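Local structure of ribosomal-protein-alanine acetyltransferase (Clostridium acetobutylicum, 3DNS) at residues I35-L40 with C47-K52. The protein probably transfers an acetyl group to the N-terminal alanine of a ribosomal protein, this chain being the N-terminal acetyltransferase domain of a longer polypeptide. Sequence-based numbering, arbitrary orientation.
Sequences IFIVDL and CMFRMK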
loop_
_atom_site.group_PDB
_atom_site.type_symbol
_atom_site.label_atom_id
_atom_site.label_comp_id
_atom_site.label_asym_id
_atom_site.label_seq_id
_atom_site.Cartn_x
_atom_site.Cartn_y
_atom_site.Cartn_z
ATOM N N ILE A 35 8.915 -5.399 -5.795
ATOM C CA ILE A 35 9.936 -5.349 -6.825
ATOM C C ILE A 35 9.707 -6.567 -7.675
ATOM O O ILE A 35 9.469 -7.651 -7.134
ATOM C CB ILE A 35 11.360 -5.330 -6.202
ATOM C CG1 ILE A 35 11.712 -3.912 -5.711
ATOM C CG2 ILE A 35 12.423 -5.799 -7.202
ATOM C CD1 ILE A 35 12.868 -3.906 -4.699
ATOM N N PHE A 36 9.760 -6.380 -9.005
ATOM C CA PHE A 36 9.613 -7.449 -9.963
ATOM C C PHE A 36 10.813 -7.460 -10.847
ATOM O O PHE A 36 11.048 -6.493 -11.563
ATOM C CB PHE A 36 8.360 -7.215 -10.854
ATOM C CG PHE A 36 7.092 -7.144 -10.100
ATOM C CD1 PHE A 36 6.357 -8.282 -9.828
ATOM C CD2 PHE A 36 6.651 -5.951 -9.594
ATOM C CE1 PHE A 36 5.159 -8.218 -9.092
ATOM C CE2 PHE A 36 5.475 -5.886 -8.892
ATOM C CZ PHE A 36 4.730 -7.018 -8.637
ATOM N N ILE A 37 11.558 -8.557 -10.857
ATOM C CA ILE A 37 12.717 -8.661 -11.770
ATOM C C ILE A 37 12.198 -8.947 -13.193
ATOM O O ILE A 37 11.481 -9.896 -13.404
ATOM C CB ILE A 37 13.745 -9.730 -11.336
ATOM C CG1 ILE A 37 14.198 -9.507 -9.864
ATOM C CG2 ILE A 37 14.960 -9.753 -12.298
ATOM C CD1 ILE A 37 14.908 -8.232 -9.651
ATOM N N VAL A 38 12.585 -8.098 -14.130
ATOM C CA VAL A 38 12.093 -8.078 -15.513
ATOM C C VAL A 38 13.154 -8.699 -16.412
ATOM O O VAL A 38 12.815 -9.537 -17.247
ATOM C CB VAL A 38 11.598 -6.633 -15.925
ATOM C CG1 VAL A 38 11.314 -6.496 -17.377
ATOM C CG2 VAL A 38 10.308 -6.261 -15.101
ATOM N N ASP A 39 14.425 -8.430 -16.145
ATOM C CA ASP A 39 15.495 -8.934 -16.963
ATOM C C ASP A 39 16.724 -9.125 -16.076
ATOM O O ASP A 39 17.076 -8.247 -15.308
ATOM C CB ASP A 39 15.766 -7.942 -18.125
ATOM C CG ASP A 39 16.491 -8.558 -19.309
ATOM O OD1 ASP A 39 16.291 -9.763 -19.660
ATOM O OD2 ASP A 39 17.224 -7.774 -19.952
ATOM N N LEU A 40 17.367 -10.283 -16.202
ATOM C CA LEU A 40 18.556 -10.617 -15.428
ATOM C C LEU A 40 19.422 -11.439 -16.338
ATOM O O LEU A 40 18.966 -12.432 -16.918
ATOM C CB LEU A 40 18.170 -11.415 -14.179
ATOM C CG LEU A 40 19.244 -11.905 -13.208
ATOM C CD1 LEU A 40 19.902 -10.683 -12.595
ATOM C CD2 LEU A 40 18.697 -12.885 -12.109
ATOM N N CYS A 47 20.900 -6.360 -14.534
ATOM C CA CYS A 47 19.639 -6.610 -13.864
ATOM C C CYS A 47 18.744 -5.430 -14.069
ATOM O O CYS A 47 19.150 -4.320 -13.726
ATOM C CB CYS A 47 19.822 -6.804 -12.348
ATOM S SG CYS A 47 18.255 -7.162 -11.513
HETATM N N MSE A 48 17.525 -5.671 -14.591
HETATM C CA MSE A 48 16.495 -4.633 -14.806
HETATM C C MSE A 48 15.269 -5.086 -14.059
HETATM O O MSE A 48 14.863 -6.224 -14.226
HETATM C CB MSE A 48 16.123 -4.432 -16.289
HETATM C CG MSE A 48 14.973 -3.487 -16.502
HETATM SE SE MSE A 48 15.004 -2.672 -18.310
HETATM C CE MSE A 48 14.733 -4.352 -19.266
ATOM N N PHE A 49 14.727 -4.210 -13.215
ATOM C CA PHE A 49 13.482 -4.507 -12.491
ATOM C C PHE A 49 12.480 -3.378 -12.493
ATOM O O PHE A 49 12.823 -2.202 -12.731
ATOM C CB PHE A 49 13.737 -4.939 -11.068
ATOM C CG PHE A 49 14.435 -3.933 -10.204
ATOM C CD1 PHE A 49 13.725 -3.080 -9.418
ATOM C CD2 PHE A 49 15.816 -3.910 -10.116
ATOM C CE1 PHE A 49 14.374 -2.199 -8.558
ATOM C CE2 PHE A 49 16.459 -3.029 -9.260
ATOM C CZ PHE A 49 15.710 -2.165 -8.492
ATOM N N ARG A 50 11.229 -3.764 -12.235
ATOM C CA ARG A 50 10.114 -2.832 -12.072
ATOM C C ARG A 50 9.796 -2.675 -10.581
ATOM O O ARG A 50 9.640 -3.684 -9.882
ATOM C CB ARG A 50 8.873 -3.321 -12.813
ATOM C CG ARG A 50 7.679 -2.397 -12.627
ATOM C CD ARG A 50 6.558 -2.744 -13.584
ATOM N NE ARG A 50 6.786 -2.227 -14.950
ATOM C CZ ARG A 50 7.117 -2.990 -15.983
ATOM N NH1 ARG A 50 7.317 -4.285 -15.821
ATOM N NH2 ARG A 50 7.267 -2.471 -17.180
HETATM N N MSE A 51 9.750 -1.431 -10.092
HETATM C CA MSE A 51 9.420 -1.203 -8.689
HETATM C C MSE A 51 8.069 -0.527 -8.585
HETATM O O MSE A 51 7.873 0.526 -9.116
HETATM C CB MSE A 51 10.448 -0.365 -7.994
HETATM C CG MSE A 51 10.145 -0.180 -6.503
HETATM SE SE MSE A 51 11.647 0.739 -5.527
HETATM C CE MSE A 51 11.360 2.507 -6.269
ATOM N N LYS A 52 7.118 -1.214 -7.997
ATOM C CA LYS A 52 5.781 -0.688 -7.803
ATOM C C LYS A 52 5.752 -0.174 -6.375
ATOM O O LYS A 52 6.264 -0.824 -5.457
ATOM C CB LYS A 52 4.733 -1.779 -8.010
ATOM C CG LYS A 52 4.643 -2.217 -9.478
ATOM C CD LYS A 52 3.430 -3.104 -9.707
ATOM C CE LYS A 52 3.303 -3.502 -11.153
ATOM N NZ LYS A 52 3.292 -2.237 -11.966
#
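The close pairing of the two strands brings F49 CB to 3.1 Å from F36 O, with I37 CD1 also beside CB. Chi1 (61°) then sets the direction of the ring, CG taking the crowded position between the backbone N and the carbonyl carbon. The CD1 side of the ring crosses I35 obliquely, F49 CD1 3.7 Å from I35 CG2, and the ring goes on to meet F71 of helix 61-78 edge-to-face. A large flat aromatic suits this buried spot under the helix, where I35 offers its CG2 branch and I37 the CD1 tip of its longer arm, which also reaches C47 SG. Strands 31-41 and 46-53 form an antiparallel hairpin within the mixed sheet of a GNAT acetyltransferase. F36 and R50 exchange two backbone hydrogen bonds, F36 N to R50 O and R50 N to F36 O, each 2.8 Å. Further along, a classic beta bulge makes M48 O accept from V38 N and D39 N, each at 3.0 Å, while M48 N returns a nearly straight bond to D39 O (175°). F36, on the face shared with R50, has its CE2 3.5 Å from K52 CD, the long lysine chain able to pack while carrying a charge. V38 CG2 touches R50 NH1, and R50 NE forms a salt bridge with E121.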